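Local coordinates for putative endonuclease/exonuclease/phosphatase family protein (Bacteroides thetaiotaomicron, PDB 3MPR), which probably acts as a metal-dependent nuclease of the endonuclease/exonuclease/phosphatase family, hydrolysing phosphodiester bonds, at residues R24-I35 against E273-F281; F44-C52 against F136-D144. All coordinates share one frame; numbering follows the deposited sequence.

Contact 1. Residues R24-I35 against E273-F281; sequences RGDGWGQRYPVI and EARTPSDHF
Arg31, in the first turn of helix 28-41, and Pro277, just past strand 272-275, bring their backbones nearest, 5.2 Å between CA atoms. Gly25 ends the preceding helix in a Schellman motif and Gly27 is the N-cap of the next, a junction that Arg275 reads from across in a salt-bridge network with Asp26 and Glu273. Arg275 bends at chi2 (-80°) and carries its guanidinium to this turn, where NH1 donates to Arg24 O at 2.9 Å and forms a salt bridge with Asp26 OD1 at 3.0 Å. The carboxylate is met from above its plane, and Gly25 O lies over one guanidinium face. Two waters extend the grip of Asp26 OD1, one donating also to Thr276 O, the other accepting from Thr276 N. Further along, Arg31 NH1 gives Pro277 O a nearly straight bond, 2.8 Å and 165°, in both the carbonyl and guanidinium planes, while its NE holds Asp26 O. The Pro277 ring meets Val34 CG1 and Ile35 CG1. Around this joint, helix 54-63 packs on Trp28 and Ile35, Tyr12 of strand 5-13 touches Pro277, and strand 248-251 pairs with 272-275; Leu210 of the second subunit rests on Val34.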
loop_
_atom_site.group_PDB
_atom_site.type_symbol
_atom_site.label_atom_id
_atom_site.label_comp_id
_atom_site.label_asym_id
_atom_site.label_seq_id
_atom_site.Cartn_x
_atom_site.Cartn_y
_atom_site.Cartn_z
ATOM N N ARG A 24 -8.599 -7.529 -24.739
ATOM C CA ARG A 24 -9.516 -7.484 -23.597
ATOM C C ARG A 24 -9.434 -6.183 -22.794
ATOM O O ARG A 24 -10.206 -5.977 -21.856
ATOM C CB ARG A 24 -9.283 -8.672 -22.663
ATOM C CG ARG A 24 -9.701 -10.017 -23.242
ATOM C CD ARG A 24 -9.565 -11.134 -22.207
ATOM N NE ARG A 24 -8.174 -11.535 -22.017
ATOM C CZ ARG A 24 -7.571 -12.495 -22.713
ATOM N NH1 ARG A 24 -8.238 -13.170 -23.643
ATOM N NH2 ARG A 24 -6.301 -12.787 -22.478
ATOM N N GLY A 25 -8.500 -5.315 -23.155
ATOM C CA GLY A 25 -8.317 -4.062 -22.445
ATOM C C GLY A 25 -7.329 -4.187 -21.294
ATOM O O GLY A 25 -7.199 -3.266 -20.482
ATOM N N ASP A 26 -6.630 -5.320 -21.232
ATOM C CA ASP A 26 -5.593 -5.545 -20.226
ATOM C C ASP A 26 -4.220 -5.562 -20.867
ATOM O O ASP A 26 -3.348 -6.356 -20.479
ATOM C CB ASP A 26 -5.810 -6.875 -19.511
ATOM C CG ASP A 26 -7.111 -6.913 -18.717
ATOM O OD1 ASP A 26 -7.349 -6.011 -17.868
ATOM O OD2 ASP A 26 -7.900 -7.855 -18.949
ATOM N N GLY A 27 -4.019 -4.691 -21.848
ATOM C CA GLY A 27 -2.771 -4.674 -22.596
ATOM C C GLY A 27 -1.575 -4.208 -21.790
ATOM O O GLY A 27 -1.692 -3.327 -20.938
ATOM N N TRP A 28 -0.418 -4.802 -22.070
ATOM C CA TRP A 28 0.827 -4.432 -21.408
ATOM C C TRP A 28 1.059 -2.929 -21.397
ATOM O O TRP A 28 1.385 -2.362 -20.357
ATOM C CB TRP A 28 2.014 -5.148 -22.064
ATOM C CG TRP A 28 3.376 -4.727 -21.553
ATOM C CD1 TRP A 28 4.341 -4.053 -22.255
ATOM C CD2 TRP A 28 3.912 -4.942 -20.242
ATOM N NE1 TRP A 28 5.447 -3.843 -21.459
ATOM C CE2 TRP A 28 5.208 -4.388 -20.223
ATOM C CE3 TRP A 28 3.427 -5.565 -19.085
ATOM C CZ2 TRP A 28 6.021 -4.427 -19.088
ATOM C CZ3 TRP A 28 4.235 -5.600 -17.961
ATOM C CH2 TRP A 28 5.514 -5.036 -17.967
ATOM N N GLY A 29 0.884 -2.277 -22.546
ATOM C CA GLY A 29 1.216 -0.869 -22.656
ATOM C C GLY A 29 0.406 0.021 -21.733
ATOM O O GLY A 29 0.890 1.040 -21.250
ATOM N N GLN A 30 -0.831 -0.382 -21.477
ATOM C CA GLN A 30 -1.711 0.329 -20.562
ATOM C C GLN A 30 -1.398 -0.004 -19.092
ATOM O O GLN A 30 -1.501 0.855 -18.215
ATOM C CB GLN A 30 -3.161 -0.028 -20.911
ATOM C CG GLN A 30 -4.212 0.476 -19.950
ATOM C CD GLN A 30 -5.625 0.224 -20.453
ATOM O OE1 GLN A 30 -6.088 0.895 -21.371
ATOM N NE2 GLN A 30 -6.318 -0.739 -19.845
ATOM N N ARG A 31 -0.987 -1.244 -18.841
ATOM C CA ARG A 31 -0.841 -1.773 -17.475
ATOM C C ARG A 31 0.464 -1.393 -16.813
ATOM O O ARG A 31 0.495 -1.062 -15.630
ATOM C CB ARG A 31 -0.864 -3.309 -17.480
ATOM C CG ARG A 31 -2.153 -3.938 -17.910
ATOM C CD ARG A 31 -2.178 -5.425 -17.579
ATOM N NE ARG A 31 -1.299 -6.261 -18.397
ATOM C CZ ARG A 31 -0.152 -6.783 -17.964
ATOM N NH1 ARG A 31 0.275 -6.526 -16.721
ATOM N NH2 ARG A 31 0.567 -7.564 -18.774
ATOM N N TYR A 32 1.560 -1.496 -17.559
ATOM C CA TYR A 32 2.875 -1.428 -16.934
ATOM C C TYR A 32 3.228 -0.095 -16.268
ATOM O O TYR A 32 3.935 -0.081 -15.265
ATOM C CB TYR A 32 3.987 -1.952 -17.872
ATOM C CG TYR A 32 4.685 -0.930 -18.753
ATOM C CD1 TYR A 32 5.606 -0.041 -18.228
ATOM C CD2 TYR A 32 4.445 -0.897 -20.124
ATOM C CE1 TYR A 32 6.256 0.886 -19.042
ATOM C CE2 TYR A 32 5.076 0.018 -20.937
ATOM C CZ TYR A 32 5.981 0.902 -20.399
ATOM O OH TYR A 32 6.612 1.799 -21.227
ATOM N N PRO A 33 2.719 1.029 -16.800
ATOM C CA PRO A 33 3.011 2.268 -16.080
ATOM C C PRO A 33 2.420 2.240 -14.665
ATOM O O PRO A 33 3.024 2.791 -13.750
ATOM C CB PRO A 33 2.335 3.338 -16.940
ATOM C CG PRO A 33 2.366 2.745 -18.344
ATOM C CD PRO A 33 2.063 1.280 -18.095
ATOM N N VAL A 34 1.274 1.587 -14.488
ATOM C CA VAL A 34 0.673 1.428 -13.150
ATOM C C VAL A 34 1.499 0.474 -12.277
ATOM O O VAL A 34 1.769 0.755 -11.103
ATOM C CB VAL A 34 -0.786 0.921 -13.256
ATOM C CG1 VAL A 34 -1.441 0.851 -11.873
ATOM C CG2 VAL A 34 -1.596 1.840 -14.176
ATOM N N ILE A 35 1.898 -0.660 -12.849
ATOM C CA ILE A 35 2.820 -1.570 -12.169
ATOM C C ILE A 35 4.048 -0.814 -11.643
ATOM O O ILE A 35 4.424 -0.967 -10.483
ATOM C CB ILE A 35 3.265 -2.726 -13.097
ATOM C CG1 ILE A 35 2.079 -3.629 -13.441
ATOM C CG2 ILE A 35 4.423 -3.532 -12.471
ATOM C CD1 ILE A 35 2.386 -4.697 -14.511
ATOM N N GLU A 273 -14.409 1.058 -15.688
ATOM C CA GLU A 273 -14.350 -0.217 -14.998
ATOM C C GLU A 273 -12.999 -0.385 -14.315
ATOM O O GLU A 273 -11.990 0.149 -14.771
ATOM C CB GLU A 273 -14.597 -1.380 -15.956
ATOM C CG GLU A 273 -13.551 -1.547 -17.039
ATOM C CD GLU A 273 -13.946 -2.626 -18.054
ATOM O OE1 GLU A 273 -13.882 -3.829 -17.708
ATOM O OE2 GLU A 273 -14.336 -2.271 -19.189
ATOM N N ALA A 274 -12.991 -1.129 -13.221
ATOM C CA ALA A 274 -11.745 -1.416 -12.530
ATOM C C ALA A 274 -10.908 -2.359 -13.373
ATOM O O ALA A 274 -11.445 -3.228 -14.057
ATOM C CB ALA A 274 -12.022 -2.029 -11.169
ATOM N N ARG A 275 -9.590 -2.176 -13.320
ATOM C CA ARG A 275 -8.640 -3.037 -14.019
ATOM C C ARG A 275 -7.541 -3.381 -13.031
ATOM O O ARG A 275 -7.127 -2.520 -12.257
ATOM C CB ARG A 275 -7.982 -2.267 -15.174
ATOM C CG ARG A 275 -8.899 -1.918 -16.330
ATOM C CD ARG A 275 -9.071 -3.120 -17.235
ATOM N NE ARG A 275 -9.965 -2.834 -18.357
ATOM C CZ ARG A 275 -10.335 -3.743 -19.253
ATOM N NH1 ARG A 275 -9.886 -4.990 -19.159
ATOM N NH2 ARG A 275 -11.157 -3.407 -20.240
ATOM N N THR A 276 -7.051 -4.617 -13.060
ATOM C CA THR A 276 -5.931 -4.975 -12.197
ATOM C C THR A 276 -4.639 -4.761 -12.994
ATOM O O THR A 276 -4.598 -5.041 -14.189
ATOM C CB THR A 276 -6.032 -6.424 -11.700
ATOM O OG1 THR A 276 -6.106 -7.313 -12.827
ATOM C CG2 THR A 276 -7.264 -6.596 -10.826
ATOM N N PRO A 277 -3.596 -4.228 -12.343
ATOM C CA PRO A 277 -2.340 -3.928 -13.044
ATOM C C PRO A 277 -1.696 -5.190 -13.630
ATOM O O PRO A 277 -1.036 -5.100 -14.655
ATOM C CB PRO A 277 -1.463 -3.320 -11.948
ATOM C CG PRO A 277 -2.456 -2.707 -10.988
ATOM C CD PRO A 277 -3.622 -3.662 -10.983
ATOM N N SER A 278 -1.889 -6.338 -12.989
ATOM C CA SER A 278 -1.526 -7.611 -13.606
ATOM C C SER A 278 -2.572 -8.645 -13.235
ATOM O O SER A 278 -3.479 -8.351 -12.473
ATOM C CB SER A 278 -0.143 -8.084 -13.159
ATOM O OG SER A 278 0.150 -9.326 -13.776
ATOM N N ASP A 279 -2.464 -9.854 -13.774
ATOM C CA ASP A 279 -3.434 -10.878 -13.400
ATOM C C ASP A 279 -3.062 -11.605 -12.104
ATOM O O ASP A 279 -3.766 -12.522 -11.665
ATOM C CB ASP A 279 -3.771 -11.833 -14.559
ATOM C CG ASP A 279 -2.620 -12.729 -14.946
ATOM O OD1 ASP A 279 -1.461 -12.408 -14.608
ATOM O OD2 ASP A 279 -2.887 -13.761 -15.600
ATOM N N HIS A 280 -1.970 -11.172 -11.476
ATOM C CA HIS A 280 -1.738 -11.499 -10.067
ATOM C C HIS A 280 -1.717 -10.199 -9.261
ATOM O O HIS A 280 -1.559 -9.107 -9.821
ATOM C CB HIS A 280 -0.391 -12.192 -9.869
ATOM C CG HIS A 280 -0.284 -13.535 -10.524
ATOM N ND1 HIS A 280 -0.394 -13.720 -11.888
ATOM C CD2 HIS A 280 -0.030 -14.756 -9.999
ATOM C CE1 HIS A 280 -0.229 -15.003 -12.170
ATOM N NE2 HIS A 280 -0.004 -15.652 -11.041
ATOM N N PHE A 281 -1.850 -10.321 -7.946
ATOM C CA PHE A 281 -1.528 -9.211 -7.055
ATOM C C PHE A 281 -0.087 -9.359 -6.593
ATOM O O PHE A 281 0.360 -10.471 -6.368
ATOM C CB PHE A 281 -2.436 -9.224 -5.832
ATOM C CG PHE A 281 -3.885 -9.006 -6.158
ATOM C CD1 PHE A 281 -4.284 -7.883 -6.856
ATOM C CD2 PHE A 281 -4.845 -9.919 -5.762
ATOM C CE1 PHE A 281 -5.611 -7.673 -7.161
ATOM C CE2 PHE A 281 -6.180 -9.713 -6.070
ATOM C CZ PHE A 281 -6.555 -8.591 -6.772
HETATM O O HOH W 1 -5.365 -4.475 -16.752
HETATM O O HOH W 2 -8.392 -6.078 -15.258
#

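Contact 2. Residues F44-C52 against F136-D144; sequences FDIFGTQEC and FLFFNLHMD
The Phe138 ring receives Ile46 over one face, CG1 lying 3.9 Å from the ring centroid in a CH-pi contact, while Gly48 N approaches the CE1 atom obliquely. At the edge of the His142 ring, in its plane, sits a water that accepts from Glu51 N and lies 2.8 Å from His142 ND1; the Glu51 carboxylate is turned nearly parallel to the imidazole plane, with OE2 3.6 Å from His142 CE1 and OE1 bonded by Asn16 N and salt-bridged to Arg15. Between these two rings lie two amides, their planes 60° apart. Asn140 holds CG anti to its own N (chi1 179°), which sends the amide across to strand 46-50: ND2 donates to Thr49 O at 2.8 Å, and OD1 takes the Gln50 NE2 hydrogen on a lone pair at 2.9 Å. Thr176 OG1 bonds the same OD1, so both ends of this buried amide are engaged and its rotation is fixed. Gly48 lets the amide come close, its CA 3.4 Å from Asn140 CG. The axes of strand 46-50 and strand 136-142 approach to 6.7 Å and run 18° from parallel, yet the strands belong to different sheets. Such face-to-face packing is the core of the DNase I-like alpha/beta sandwich, apolar around Ile46 and Phe138 and polar toward Glu51, a magnesium ligand seen in a structure of this protein, with no metal bound to this chain.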
loop_
_atom_site.group_PDB
_atom_site.type_symbol
_atom_site.label_atom_id
_atom_site.label_comp_id
_atom_site.label_asym_id
_atom_site.label_seq_id
_atom_site.Cartn_x
_atom_site.Cartn_y
_atom_site.Cartn_z
ATOM N N PHE A 44 9.440 -1.082 -3.096
ATOM C CA PHE A 44 10.103 -2.386 -3.242
ATOM C C PHE A 44 11.630 -2.161 -3.356
ATOM O O PHE A 44 12.096 -1.515 -4.296
ATOM C CB PHE A 44 9.632 -3.138 -4.497
ATOM C CG PHE A 44 8.156 -3.487 -4.540
ATOM C CD1 PHE A 44 7.310 -3.251 -3.469
ATOM C CD2 PHE A 44 7.629 -4.083 -5.687
ATOM C CE1 PHE A 44 5.953 -3.586 -3.548
ATOM C CE2 PHE A 44 6.281 -4.432 -5.772
ATOM C CZ PHE A 44 5.440 -4.181 -4.692
ATOM N N ASP A 45 12.409 -2.681 -2.413
ATOM C CA ASP A 45 13.861 -2.581 -2.517
ATOM C C ASP A 45 14.385 -3.540 -3.577
ATOM O O ASP A 45 15.290 -3.224 -4.342
ATOM C CB ASP A 45 14.526 -2.942 -1.190
ATOM C CG ASP A 45 14.256 -1.920 -0.101
ATOM O OD1 ASP A 45 13.969 -0.743 -0.426
ATOM O OD2 ASP A 45 14.337 -2.302 1.077
ATOM N N ILE A 46 13.816 -4.735 -3.577
ATOM C CA ILE A 46 14.203 -5.781 -4.495
ATOM C C ILE A 46 13.012 -6.697 -4.701
ATOM O O ILE A 46 12.320 -7.043 -3.753
ATOM C CB ILE A 46 15.432 -6.544 -3.958
ATOM C CG1 ILE A 46 15.759 -7.751 -4.839
ATOM C CG2 ILE A 46 15.226 -6.952 -2.523
ATOM C CD1 ILE A 46 17.197 -8.183 -4.699
ATOM N N PHE A 47 12.744 -7.068 -5.945
ATOM C CA PHE A 47 11.584 -7.912 -6.201
ATOM C C PHE A 47 11.799 -8.872 -7.360
ATOM O O PHE A 47 12.500 -8.547 -8.303
ATOM C CB PHE A 47 10.300 -7.076 -6.396
ATOM C CG PHE A 47 10.354 -6.073 -7.538
ATOM C CD1 PHE A 47 11.026 -4.872 -7.405
ATOM C CD2 PHE A 47 9.653 -6.307 -8.712
ATOM C CE1 PHE A 47 11.033 -3.948 -8.444
ATOM C CE2 PHE A 47 9.658 -5.398 -9.748
ATOM C CZ PHE A 47 10.347 -4.203 -9.610
ATOM N N GLY A 48 11.201 -10.056 -7.246
ATOM C CA GLY A 48 11.205 -11.047 -8.294
ATOM C C GLY A 48 9.994 -10.817 -9.169
ATOM O O GLY A 48 8.900 -10.520 -8.678
ATOM N N THR A 49 10.200 -10.911 -10.473
ATOM C CA THR A 49 9.107 -10.816 -11.430
ATOM C C THR A 49 8.996 -12.110 -12.228
ATOM O O THR A 49 9.965 -12.855 -12.346
ATOM C CB THR A 49 9.330 -9.665 -12.421
ATOM O OG1 THR A 49 10.493 -9.936 -13.224
ATOM C CG2 THR A 49 9.495 -8.338 -11.675
ATOM N N GLN A 50 7.824 -12.373 -12.791
ATOM C CA GLN A 50 7.680 -13.509 -13.685
ATOM C C GLN A 50 6.974 -13.090 -14.976
ATOM O O GLN A 50 6.252 -12.086 -15.009
ATOM C CB GLN A 50 6.952 -14.668 -12.999
ATOM C CG GLN A 50 7.554 -15.077 -11.647
ATOM C CD GLN A 50 7.078 -14.214 -10.487
ATOM O OE1 GLN A 50 5.900 -13.855 -10.399
ATOM N NE2 GLN A 50 7.993 -13.890 -9.573
ATOM N N GLU A 51 7.231 -13.857 -16.032
ATOM C CA GLU A 51 6.555 -13.751 -17.331
ATOM C C GLU A 51 7.021 -12.670 -18.298
ATOM O O GLU A 51 6.492 -12.573 -19.401
ATOM C CB GLU A 51 5.035 -13.681 -17.177
ATOM C CG GLU A 51 4.424 -14.960 -16.649
ATOM C CD GLU A 51 2.928 -15.074 -16.913
ATOM O OE1 GLU A 51 2.435 -14.502 -17.918
ATOM O OE2 GLU A 51 2.250 -15.770 -16.126
ATOM N N CYS A 52 7.990 -11.853 -17.915
ATOM C CA CYS A 52 8.394 -10.770 -18.809
ATOM C C CYS A 52 9.246 -11.241 -19.984
ATOM O O CYS A 52 10.235 -11.934 -19.801
ATOM C CB CYS A 52 9.190 -9.719 -18.048
ATOM S SG CYS A 52 8.172 -8.702 -16.963
ATOM N N PHE A 136 23.166 -11.647 1.259
ATOM C CA PHE A 136 22.075 -12.625 1.201
ATOM C C PHE A 136 21.879 -13.112 -0.233
ATOM O O PHE A 136 22.335 -12.470 -1.180
ATOM C CB PHE A 136 20.755 -12.028 1.739
ATOM C CG PHE A 136 20.247 -10.845 0.945
ATOM C CD1 PHE A 136 19.264 -11.004 -0.027
ATOM C CD2 PHE A 136 20.751 -9.572 1.176
ATOM C CE1 PHE A 136 18.795 -9.911 -0.761
ATOM C CE2 PHE A 136 20.297 -8.486 0.456
ATOM C CZ PHE A 136 19.315 -8.649 -0.517
ATOM N N LEU A 137 21.224 -14.259 -0.380
ATOM C CA LEU A 137 20.847 -14.771 -1.690
ATOM C C LEU A 137 19.382 -14.453 -1.940
ATOM O O LEU A 137 18.560 -14.536 -1.033
ATOM C CB LEU A 137 21.034 -16.288 -1.757
ATOM C CG LEU A 137 22.478 -16.778 -1.630
ATOM C CD1 LEU A 137 22.519 -18.306 -1.430
ATOM C CD2 LEU A 137 23.251 -16.352 -2.876
ATOM N N PHE A 138 19.064 -14.089 -3.176
ATOM C CA PHE A 138 17.674 -13.856 -3.579
ATOM C C PHE A 138 17.406 -14.708 -4.817
ATOM O O PHE A 138 18.063 -14.525 -5.838
ATOM C CB PHE A 138 17.499 -12.372 -3.919
ATOM C CG PHE A 138 16.065 -11.922 -4.023
ATOM C CD1 PHE A 138 15.305 -12.221 -5.146
ATOM C CD2 PHE A 138 15.502 -11.137 -3.031
ATOM C CE1 PHE A 138 13.988 -11.788 -5.250
ATOM C CE2 PHE A 138 14.183 -10.698 -3.133
ATOM C CZ PHE A 138 13.429 -11.027 -4.235
ATOM N N PHE A 139 16.452 -15.638 -4.721
ATOM C CA PHE A 139 16.095 -16.525 -5.828
ATOM C C PHE A 139 14.705 -16.180 -6.319
ATOM O O PHE A 139 13.860 -15.799 -5.519
ATOM C CB PHE A 139 16.035 -17.974 -5.340
ATOM C CG PHE A 139 17.367 -18.553 -4.956
ATOM C CD1 PHE A 139 17.897 -18.337 -3.704
ATOM C CD2 PHE A 139 18.072 -19.343 -5.853
ATOM C CE1 PHE A 139 19.128 -18.894 -3.352
ATOM C CE2 PHE A 139 19.288 -19.899 -5.507
ATOM C CZ PHE A 139 19.812 -19.675 -4.261
ATOM N N ASN A 140 14.450 -16.377 -7.612
ATOM C CA ASN A 140 13.140 -16.090 -8.182
ATOM C C ASN A 140 12.837 -17.089 -9.296
ATOM O O ASN A 140 13.715 -17.408 -10.088
ATOM C CB ASN A 140 13.130 -14.653 -8.704
ATOM C CG ASN A 140 11.821 -14.266 -9.340
ATOM O OD1 ASN A 140 10.747 -14.499 -8.779
ATOM N ND2 ASN A 140 11.899 -13.660 -10.525
ATOM N N LEU A 141 11.608 -17.596 -9.350
ATOM C CA LEU A 141 11.279 -18.622 -10.338
ATOM C C LEU A 141 9.803 -18.605 -10.717
ATOM O O LEU A 141 9.001 -17.876 -10.136
ATOM C CB LEU A 141 11.674 -20.025 -9.829
ATOM C CG LEU A 141 11.056 -20.543 -8.516
ATOM C CD1 LEU A 141 9.593 -20.964 -8.693
ATOM C CD2 LEU A 141 11.853 -21.721 -7.988
ATOM N N HIS A 142 9.468 -19.429 -11.699
ATOM C CA HIS A 142 8.098 -19.624 -12.141
ATOM C C HIS A 142 7.975 -21.103 -12.471
ATOM O O HIS A 142 8.602 -21.584 -13.413
ATOM C CB HIS A 142 7.818 -18.769 -13.382
ATOM C CG HIS A 142 6.395 -18.820 -13.840
ATOM N ND1 HIS A 142 5.901 -18.000 -14.831
ATOM C CD2 HIS A 142 5.355 -19.589 -13.434
ATOM C CE1 HIS A 142 4.618 -18.266 -15.021
ATOM N NE2 HIS A 142 4.264 -19.229 -14.189
HETATM N N MSE A 143 7.194 -21.818 -11.667
HETATM C CA MSE A 143 7.062 -23.272 -11.753
HETATM C C MSE A 143 6.222 -23.725 -12.956
HETATM O O MSE A 143 5.466 -22.942 -13.530
HETATM C CB MSE A 143 6.406 -23.794 -10.478
HETATM C CG MSE A 143 7.214 -23.628 -9.209
HETATM SE SE MSE A 143 8.700 -24.903 -9.233
HETATM C CE MSE A 143 8.781 -25.303 -7.334
ATOM N N ASP A 144 6.341 -25.002 -13.325
ATOM C CA ASP A 144 5.556 -25.534 -14.435
ATOM C C ASP A 144 4.137 -25.837 -13.954
ATOM O O ASP A 144 3.943 -26.240 -12.810
ATOM C CB ASP A 144 6.203 -26.798 -15.002
ATOM C CG ASP A 144 5.585 -27.221 -16.320
ATOM O OD1 ASP A 144 4.852 -28.231 -16.348
ATOM O OD2 ASP A 144 5.818 -26.527 -17.319
HETATM O O HOH W 3 7.877 -16.622 -16.307
#

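In the fold
The two contacts illustrate how a sandwich core and its periphery converge on one site. The centre of contact 2, which joins the two sheets, is about 3 Å from the centre of the chain and that of contact 1 about 18 Å; the two lie about 19 Å apart. Helix 28-41 is followed in the chain by strand 46-50, and both segments of contact 2 lie within the loop closed by contact 1. Their nearest atoms, not touching, are about 5 Å apart. The Ser278 side chain is about 7 Å from that of Glu51, a magnesium-binding residue. Asn13 bridges the gap, its backbone O bonded to Ser278 OG and its ND2 to Glu51 OE2.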